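Long-range contacts in nigritoxine (Vibrio nigripulchritudo, PDB 5M41), which is a bacterial toxin of new fold that acts against crustaceans and insects: residues A[41-45]-A[177-182]; A[458-462]-A[496-501]; A[493-497]-A[507-511]. All blocks are in the same frame, centred on the assembly; numbering follows the deposited sequence.

Contact 1 of 3, residues A[41-45]-A[177-182]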
loop_
_atom_site.group_PDB
_atom_site.type_symbol
_atom_site.label_atom_id
_atom_site.label_comp_id
_atom_site.label_asym_id
_atom_site.label_seq_id
_atom_site.Cartn_x
_atom_site.Cartn_y
_atom_site.Cartn_z
ATOM N N TYR A 41 33.512 -10.211 9.670
ATOM C CA TYR A 41 34.420 -11.332 9.960
ATOM C C TYR A 41 34.751 -11.407 11.450
ATOM O O TYR A 41 34.803 -12.499 12.037
ATOM C CB TYR A 41 35.690 -11.235 9.126
ATOM C CG TYR A 41 35.615 -12.121 7.877
ATOM C CD1 TYR A 41 35.656 -13.509 7.990
ATOM C CD2 TYR A 41 35.469 -11.569 6.600
ATOM C CE1 TYR A 41 35.576 -14.327 6.864
ATOM C CE2 TYR A 41 35.398 -12.386 5.471
ATOM C CZ TYR A 41 35.454 -13.765 5.614
ATOM O OH TYR A 41 35.409 -14.594 4.494
ATOM N N GLN A 42 34.927 -10.230 12.059
ATOM C CA GLN A 42 35.269 -10.141 13.459
ATOM C C GLN A 42 34.201 -10.816 14.313
ATOM O O GLN A 42 34.540 -11.561 15.234
ATOM C CB GLN A 42 35.427 -8.683 13.862
ATOM C CG GLN A 42 35.813 -8.469 15.298
ATOM C CD GLN A 42 37.289 -8.250 15.430
ATOM O OE1 GLN A 42 38.094 -8.917 14.770
ATOM N NE2 GLN A 42 37.664 -7.309 16.280
ATOM N N PHE A 43 32.921 -10.542 14.020
ATOM C CA PHE A 43 31.820 -11.168 14.764
ATOM C C PHE A 43 31.742 -12.679 14.553
ATOM O O PHE A 43 31.445 -13.408 15.499
ATOM C CB PHE A 43 30.469 -10.539 14.415
ATOM C CG PHE A 43 30.233 -9.185 15.050
ATOM C CD1 PHE A 43 30.377 -9.004 16.431
ATOM C CD2 PHE A 43 29.797 -8.101 14.273
ATOM C CE1 PHE A 43 30.144 -7.763 17.033
ATOM C CE2 PHE A 43 29.549 -6.860 14.868
ATOM C CZ PHE A 43 29.730 -6.686 16.247
ATOM N N ALA A 44 31.976 -13.140 13.309
ATOM C CA ALA A 44 32.113 -14.573 13.029
ATOM C C ALA A 44 33.208 -15.245 13.886
ATOM O O ALA A 44 32.994 -16.327 14.463
ATOM C CB ALA A 44 32.380 -14.821 11.545
ATOM N N ILE A 45 34.377 -14.614 13.943
ATOM C CA ILE A 45 35.478 -15.097 14.777
ATOM C C ILE A 45 35.040 -15.180 16.244
ATOM O O ILE A 45 35.222 -16.223 16.896
ATOM C CB ILE A 45 36.731 -14.215 14.657
ATOM C CG1 ILE A 45 37.283 -14.275 13.232
ATOM C CG2 ILE A 45 37.835 -14.705 15.602
ATOM C CD1 ILE A 45 38.254 -13.137 12.929
ATOM N N LEU A 177 43.543 -9.957 12.248
ATOM C CA LEU A 177 43.015 -11.120 11.542
ATOM C C LEU A 177 41.828 -10.788 10.634
ATOM O O LEU A 177 41.792 -11.224 9.482
ATOM C CB LEU A 177 42.666 -12.242 12.524
ATOM C CG LEU A 177 42.059 -13.546 11.988
ATOM C CD1 LEU A 177 42.959 -14.230 10.933
ATOM C CD2 LEU A 177 41.716 -14.495 13.131
ATOM N N SER A 178 40.849 -10.041 11.142
ATOM C CA SER A 178 39.643 -9.851 10.348
ATOM C C SER A 178 39.954 -9.078 9.070
ATOM O O SER A 178 39.364 -9.335 8.044
ATOM C CB SER A 178 38.514 -9.227 11.184
ATOM O OG SER A 178 38.829 -7.884 11.537
ATOM N N LYS A 179 40.948 -8.193 9.114
ATOM C CA LYS A 179 41.360 -7.438 7.935
ATOM C C LYS A 179 41.942 -8.408 6.896
ATOM O O LYS A 179 41.602 -8.338 5.718
ATOM C CB LYS A 179 42.421 -6.399 8.332
ATOM C CG LYS A 179 43.021 -5.582 7.183
ATOM C CD LYS A 179 43.553 -4.238 7.717
ATOM C CE LYS A 179 43.695 -3.162 6.642
ATOM N NZ LYS A 179 44.631 -3.567 5.560
ATOM N N ILE A 180 42.830 -9.295 7.344
ATOM C CA ILE A 180 43.500 -10.233 6.438
ATOM C C ILE A 180 42.464 -11.148 5.797
ATOM O O ILE A 180 42.587 -11.477 4.624
ATOM C CB ILE A 180 44.622 -11.080 7.130
ATOM C CG1 ILE A 180 45.736 -10.216 7.773
ATOM C CG2 ILE A 180 45.277 -12.086 6.153
ATOM C CD1 ILE A 180 46.257 -9.103 6.903
ATOM N N LEU A 181 41.472 -11.591 6.571
ATOM C CA LEU A 181 40.402 -12.461 6.022
ATOM C C LEU A 181 39.577 -11.776 4.947
ATOM O O LEU A 181 39.233 -12.390 3.929
ATOM C CB LEU A 181 39.480 -12.971 7.139
ATOM C CG LEU A 181 40.091 -14.042 8.057
ATOM C CD1 LEU A 181 39.369 -14.056 9.399
ATOM C CD2 LEU A 181 40.041 -15.428 7.426
ATOM N N VAL A 182 39.244 -10.517 5.180
ATOM C CA VAL A 182 38.546 -9.697 4.163
ATOM C C VAL A 182 39.400 -9.602 2.908
ATOM O O VAL A 182 38.893 -9.814 1.791
ATOM C CB VAL A 182 38.221 -8.287 4.702
ATOM C CG1 VAL A 182 37.842 -7.306 3.571
ATOM C CG2 VAL A 182 37.095 -8.394 5.735
HETATM O O HOH W 1 38.333 -14.980 4.205
HETATM O O HOH W 2 40.760 -9.258 13.949
#
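Helices 34-54 and 177-191 cross steeply here: the axes of the two short segments approach to 9.4 Å, with their N-to-C directions 118° apart. The backbones come nearest at Gln42 and Ser178, whose CA atoms lie 5.4 Å apart; serine is small enough to allow this. The apolar grip lies beside that point. Leu181 CB sits over one face of the Tyr41 ring, 4.0 Å from its centroid, a CH-pi contact, while Tyr41 CD2 meets Val182 CG2 at 3.7 Å. One turn on, Ile45 CD1 reaches Leu177 CD2 (3.7 Å) and Leu181 CD1 (3.8 Å), the long arm of the isoleucine setting its terminal methyl against both leucines. Waters bridge the polar groups: one donates to Tyr41 OH (3.0 Å) and Leu181 O (2.8 Å), another donates to Gln42 OE1 (2.8 Å) and accepts from Ser178 N (2.9 Å), an amide in the first turn of its helix. Tyr41 OH also hydrogen-bonds Asn85. Leu103 packs on Tyr41, Ile45 and Leu181, helix 62-67 touches Gln42 and Ile45 through Leu67, and helix 206-215 reaches Tyr41 through Val206.

Contact 2 of 3, residues A[458-462]-A[496-501]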
loop_
_atom_site.group_PDB
_atom_site.type_symbol
_atom_site.label_atom_id
_atom_site.label_comp_id
_atom_site.label_asym_id
_atom_site.label_seq_id
_atom_site.Cartn_x
_atom_site.Cartn_y
_atom_site.Cartn_z
ATOM N N LEU A 458 -17.198 -4.021 -17.556
ATOM C CA LEU A 458 -18.571 -3.509 -17.628
ATOM C C LEU A 458 -18.849 -2.891 -19.008
ATOM O O LEU A 458 -18.801 -1.665 -19.178
ATOM C CB LEU A 458 -18.840 -2.491 -16.502
ATOM C CG LEU A 458 -18.321 -2.772 -15.078
ATOM C CD1 LEU A 458 -18.439 -1.539 -14.197
ATOM C CD2 LEU A 458 -18.999 -3.967 -14.421
ATOM N N SER A 459 -19.133 -3.745 -19.990
ATOM C CA SER A 459 -19.378 -3.296 -21.370
ATOM C C SER A 459 -20.360 -4.176 -22.167
ATOM O O SER A 459 -20.530 -3.982 -23.375
ATOM C CB SER A 459 -18.052 -3.148 -22.129
ATOM O OG SER A 459 -17.293 -4.342 -22.062
ATOM N N GLY A 460 -21.011 -5.124 -21.492
ATOM C CA GLY A 460 -21.970 -6.019 -22.146
ATOM C C GLY A 460 -23.417 -5.910 -21.679
ATOM O O GLY A 460 -24.279 -6.637 -22.181
ATOM N N ARG A 461 -23.689 -5.001 -20.739
ATOM C CA ARG A 461 -25.029 -4.847 -20.134
ATOM C C ARG A 461 -26.039 -4.050 -20.985
ATOM O O ARG A 461 -25.650 -3.191 -21.780
ATOM C CB ARG A 461 -24.926 -4.221 -18.733
ATOM C CG ARG A 461 -24.485 -2.759 -18.718
ATOM C CD ARG A 461 -24.955 -2.021 -17.469
ATOM N NE ARG A 461 -24.887 -0.566 -17.633
ATOM C CZ ARG A 461 -25.923 0.226 -17.912
ATOM N NH1 ARG A 461 -27.145 -0.274 -18.050
ATOM N NH2 ARG A 461 -25.735 1.533 -18.044
ATOM N N GLY A 462 -27.330 -4.336 -20.792
ATOM C CA GLY A 462 -28.417 -3.649 -21.501
ATOM C C GLY A 462 -28.442 -3.924 -22.994
ATOM O O GLY A 462 -27.862 -3.162 -23.775
ATOM N N GLN A 496 -32.139 0.501 -14.554
ATOM C CA GLN A 496 -30.722 0.428 -14.794
ATOM C C GLN A 496 -30.121 -0.928 -14.449
ATOM O O GLN A 496 -30.437 -1.526 -13.410
ATOM C CB GLN A 496 -30.053 1.547 -13.995
ATOM C CG GLN A 496 -28.871 2.159 -14.692
ATOM C CD GLN A 496 -29.232 2.949 -15.925
ATOM O OE1 GLN A 496 -30.193 3.703 -15.935
ATOM N NE2 GLN A 496 -28.428 2.813 -16.954
ATOM N N VAL A 497 -29.237 -1.419 -15.314
ATOM C CA VAL A 497 -28.626 -2.720 -15.072
ATOM C C VAL A 497 -27.407 -2.561 -14.161
ATOM O O VAL A 497 -26.361 -2.060 -14.573
ATOM C CB VAL A 497 -28.241 -3.479 -16.370
ATOM C CG1 VAL A 497 -27.522 -4.771 -16.020
ATOM C CG2 VAL A 497 -29.473 -3.791 -17.214
ATOM N N TYR A 498 -27.563 -2.986 -12.917
ATOM C CA TYR A 498 -26.482 -2.979 -11.969
ATOM C C TYR A 498 -25.689 -4.277 -12.093
ATOM O O TYR A 498 -26.242 -5.376 -11.945
ATOM C CB TYR A 498 -27.010 -2.775 -10.543
ATOM C CG TYR A 498 -25.954 -2.968 -9.487
ATOM C CD1 TYR A 498 -24.736 -2.288 -9.556
ATOM C CD2 TYR A 498 -26.162 -3.838 -8.431
ATOM C CE1 TYR A 498 -23.760 -2.474 -8.593
ATOM C CE2 TYR A 498 -25.190 -4.039 -7.467
ATOM C CZ TYR A 498 -23.995 -3.351 -7.549
ATOM O OH TYR A 498 -23.040 -3.561 -6.587
ATOM N N ILE A 499 -24.397 -4.141 -12.380
ATOM C CA ILE A 499 -23.499 -5.296 -12.426
ATOM C C ILE A 499 -22.753 -5.431 -11.109
ATOM O O ILE A 499 -21.849 -4.650 -10.800
ATOM C CB ILE A 499 -22.506 -5.234 -13.606
ATOM C CG1 ILE A 499 -23.268 -5.060 -14.924
ATOM C CG2 ILE A 499 -21.653 -6.503 -13.639
ATOM C CD1 ILE A 499 -22.446 -4.451 -16.042
ATOM N N ASN A 500 -23.172 -6.418 -10.326
ATOM C CA ASN A 500 -22.585 -6.697 -9.028
ATOM C C ASN A 500 -21.334 -7.506 -9.271
ATOM O O ASN A 500 -21.409 -8.696 -9.599
ATOM C CB ASN A 500 -23.587 -7.478 -8.174
ATOM C CG ASN A 500 -23.177 -7.572 -6.721
ATOM O OD1 ASN A 500 -22.012 -7.828 -6.400
ATOM N ND2 ASN A 500 -24.151 -7.384 -5.824
ATOM N N GLU A 501 -20.184 -6.854 -9.142
ATOM C CA GLU A 501 -18.914 -7.482 -9.475
ATOM C C GLU A 501 -18.566 -8.653 -8.544
ATOM O O GLU A 501 -17.857 -9.580 -8.950
ATOM C CB GLU A 501 -17.786 -6.446 -9.493
ATOM C CG GLU A 501 -17.778 -5.522 -10.706
ATOM C CD GLU A 501 -17.032 -4.217 -10.430
ATOM O OE1 GLU A 501 -17.469 -3.470 -9.529
ATOM O OE2 GLU A 501 -16.015 -3.925 -11.098
#
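A surface contact lays the loop that follows helix 444-457 along strand 496-500, an outermost strand of a four-stranded antiparallel sheet. The end-to-end directions of the segments are 148° apart, so the loop runs roughly antiparallel to the strand, but the nearest CA pairs, Leu458 with Ile499 at 7.4 Å and Gly462 with Val497 at 6.5 Å, are too far apart for beta pairing. Side chains bridge the gap. On the strand, Val497 and Ile499 direct their CA-to-CB bonds toward the loop, whereas Tyr498 and Asn500 direct theirs away, so beta-branched residues that suit an extended backbone offer the loop an apolar face. Leu458 packs its CD2 on Ile499 CG2 at 3.8 Å and reaches Glu501 CG at 4.2 Å, meeting the aliphatic part of a residue whose carboxylate forms a salt bridge with Arg454. Arg461 suits a partly exposed place because its long methylene chain can pack on apolar neighbours; the side chain also touches His556. Arg461 CB lies 3.7 Å from Ile499 CD1, and Arg461 CD is 3.8 Å from Val497 CB and 3.2 Å from Val497 O. Gly462, at a positive phi of 66° that glycine adopts easily, brings its N to 4.2 Å from Val497 CG2. On the face away from the loop, Tyr498 OH hydrogen-bonds Asp551 of helix 546-555. At the outer edge Gln555 of that helix and His556 just beyond it bond Ile499 O and Val497 O, while the inner edge pairs with strand 505-515.

Contact 3 of 3, residues A[493-497]-A[507-511]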
loop_
_atom_site.group_PDB
_atom_site.type_symbol
_atom_site.label_atom_id
_atom_site.label_comp_id
_atom_site.label_asym_id
_atom_site.label_seq_id
_atom_site.Cartn_x
_atom_site.Cartn_y
_atom_site.Cartn_z
ATOM N N ASN A 493 -39.236 6.704 -13.848
ATOM C CA ASN A 493 -37.791 6.611 -13.701
ATOM C C ASN A 493 -37.268 5.408 -14.471
ATOM O O ASN A 493 -37.924 4.356 -14.517
ATOM C CB ASN A 493 -37.366 6.591 -12.218
ATOM C CG ASN A 493 -37.484 7.953 -11.569
ATOM O OD1 ASN A 493 -37.285 8.969 -12.221
ATOM N ND2 ASN A 493 -37.823 7.985 -10.288
ATOM N N VAL A 494 -36.128 5.604 -15.125
ATOM C CA VAL A 494 -35.549 4.620 -16.044
ATOM C C VAL A 494 -34.819 3.537 -15.274
ATOM O O VAL A 494 -34.050 3.821 -14.330
ATOM C CB VAL A 494 -34.587 5.296 -17.050
ATOM C CG1 VAL A 494 -33.946 4.272 -17.975
ATOM C CG2 VAL A 494 -35.328 6.362 -17.857
ATOM N N SER A 495 -35.049 2.293 -15.683
ATOM C CA SER A 495 -34.417 1.146 -15.059
ATOM C C SER A 495 -32.955 1.039 -15.462
ATOM O O SER A 495 -32.573 1.420 -16.573
ATOM C CB SER A 495 -35.150 -0.144 -15.408
ATOM O OG SER A 495 -34.581 -1.232 -14.694
ATOM N N GLN A 496 -32.139 0.501 -14.554
ATOM C CA GLN A 496 -30.722 0.428 -14.794
ATOM C C GLN A 496 -30.121 -0.928 -14.449
ATOM O O GLN A 496 -30.437 -1.526 -13.410
ATOM C CB GLN A 496 -30.053 1.547 -13.995
ATOM C CG GLN A 496 -28.871 2.159 -14.692
ATOM C CD GLN A 496 -29.232 2.949 -15.925
ATOM O OE1 GLN A 496 -30.193 3.703 -15.935
ATOM N NE2 GLN A 496 -28.428 2.813 -16.954
ATOM N N VAL A 497 -29.237 -1.419 -15.314
ATOM C CA VAL A 497 -28.626 -2.720 -15.072
ATOM C C VAL A 497 -27.407 -2.561 -14.161
ATOM O O VAL A 497 -26.361 -2.060 -14.573
ATOM C CB VAL A 497 -28.241 -3.479 -16.370
ATOM C CG1 VAL A 497 -27.522 -4.771 -16.020
ATOM C CG2 VAL A 497 -29.473 -3.791 -17.214
ATOM N N LYS A 507 -28.452 -7.050 -11.676
ATOM C CA LYS A 507 -29.731 -6.660 -11.081
ATOM C C LYS A 507 -30.298 -5.459 -11.823
ATOM O O LYS A 507 -29.554 -4.546 -12.221
ATOM C CB LYS A 507 -29.569 -6.298 -9.598
ATOM C CG LYS A 507 -29.045 -7.403 -8.697
ATOM C CD LYS A 507 -29.250 -7.020 -7.240
ATOM C CE LYS A 507 -28.451 -7.914 -6.300
ATOM N NZ LYS A 507 -28.650 -7.481 -4.885
ATOM N N ASN A 508 -31.618 -5.457 -11.988
ATOM C CA ASN A 508 -32.332 -4.331 -12.577
ATOM C C ASN A 508 -32.868 -3.420 -11.491
ATOM O O ASN A 508 -33.707 -3.836 -10.674
ATOM C CB ASN A 508 -33.483 -4.811 -13.464
ATOM C CG ASN A 508 -33.001 -5.575 -14.673
ATOM O OD1 ASN A 508 -32.117 -5.127 -15.401
ATOM N ND2 ASN A 508 -33.582 -6.735 -14.896
ATOM N N ILE A 509 -32.389 -2.173 -11.507
ATOM C CA ILE A 509 -32.670 -1.200 -10.469
ATOM C C ILE A 509 -33.480 -0.034 -11.001
ATOM O O ILE A 509 -33.185 0.509 -12.064
ATOM C CB ILE A 509 -31.344 -0.659 -9.868
ATOM C CG1 ILE A 509 -30.400 -1.827 -9.519
ATOM C CG2 ILE A 509 -31.613 0.236 -8.663
ATOM C CD1 ILE A 509 -30.944 -2.810 -8.491
ATOM N N THR A 510 -34.497 0.354 -10.247
ATOM C CA THR A 510 -35.318 1.499 -10.597
ATOM C C THR A 510 -35.485 2.304 -9.345
ATOM O O THR A 510 -35.660 1.729 -8.258
ATOM C CB THR A 510 -36.717 1.050 -11.103
ATOM O OG1 THR A 510 -36.535 0.284 -12.291
ATOM C CG2 THR A 510 -37.639 2.248 -11.410
ATOM N N TYR A 511 -35.428 3.628 -9.480
ATOM C CA TYR A 511 -35.744 4.501 -8.368
ATOM C C TYR A 511 -37.266 4.673 -8.243
ATOM O O TYR A 511 -37.875 5.475 -8.956
ATOM C CB TYR A 511 -35.069 5.862 -8.553
ATOM C CG TYR A 511 -34.485 6.451 -7.312
ATOM C CD1 TYR A 511 -33.402 7.326 -7.400
ATOM C CD2 TYR A 511 -34.981 6.133 -6.049
ATOM C CE1 TYR A 511 -32.833 7.887 -6.271
ATOM C CE2 TYR A 511 -34.412 6.685 -4.900
ATOM C CZ TYR A 511 -33.337 7.565 -5.033
ATOM O OH TYR A 511 -32.743 8.133 -3.941
HETATM O O HOH W 3 -34.486 4.723 -11.701
HETATM O O HOH W 4 -35.562 -2.180 -12.487
HETATM O O HOH W 5 -32.547 -2.331 -15.975
#
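Ser495, beside the Gln496-Ile509 pair of a beta hairpin, has a t rotamer (chi1 -175°) that places its hydroxyl between two bridging waters. One lies 2.6 Å from Ser495 OG and 2.7 Å from Thr510 OG1; the other, also 2.6 Å from Ser495 OG, donates to Asn508 OD1 at 2.9 Å. Short polar side chains suit this watered place, each small enough to leave room for a water and able to bond it. Asn508 is in the m rotamer, with its OD1 3.5 Å from Val497 CG2. Asn493, likewise m with chi2 at -33°, extends its amide across to the partner backbone: Asn493 ND2 donates to Tyr511 O at 2.8 Å, and its OD1 accepts from Asn562 N. Tyr511 has an off-well chi1 of -139°; its ring leads away, and its hydroxyl bonds Arg553. Ile509, m at both chi angles, leads away from 493-497 and packs on Phe552, Leu527 and Glu529, as befits a buried branched residue. Lys507 carries an extended chain to a salt bridge with Glu548.

Between the two backbones, Gln496 and Ile509 form an antiparallel hydrogen-bonded pair, with Gln496 N to Ile509 O at 2.7 Å and Ile509 N to Gln496 O at 2.8 Å. Val497 and Asn508 follow as a non-hydrogen-bonded pair. Toward Asn493 the bridge becomes indirect: a water donates to Val494 O at 2.8 Å and accepts from Tyr511 N at 2.6 Å. The chemistry implies a pairing that changes from direct backbone bonds to water and a side-chain amide as the segments draw apart toward Asn493.

Contact 1 is the buried one, joining two helices far from the others: its centre lies 67 Å from that of contact 2 and 76 Å from that of contact 3, on the opposite side of the chain's centre. Contacts 2 and 3 have centres 11 Å apart and share Gln496 and Val497. Both use strand 496-500, contact 3 joining it to the neighbouring strand 505-515 and contact 2 laying a loop against it; Tyr498 N and Lys507 O, 2.6 Å apart and probably hydrogen-bonded, connect them directly. Chemistry follows place: apolar packing with bridging waters at the buried interface of two helices, side-chain packing at the surface loop, and backbone hydrogen bonding within the partly buried hairpin.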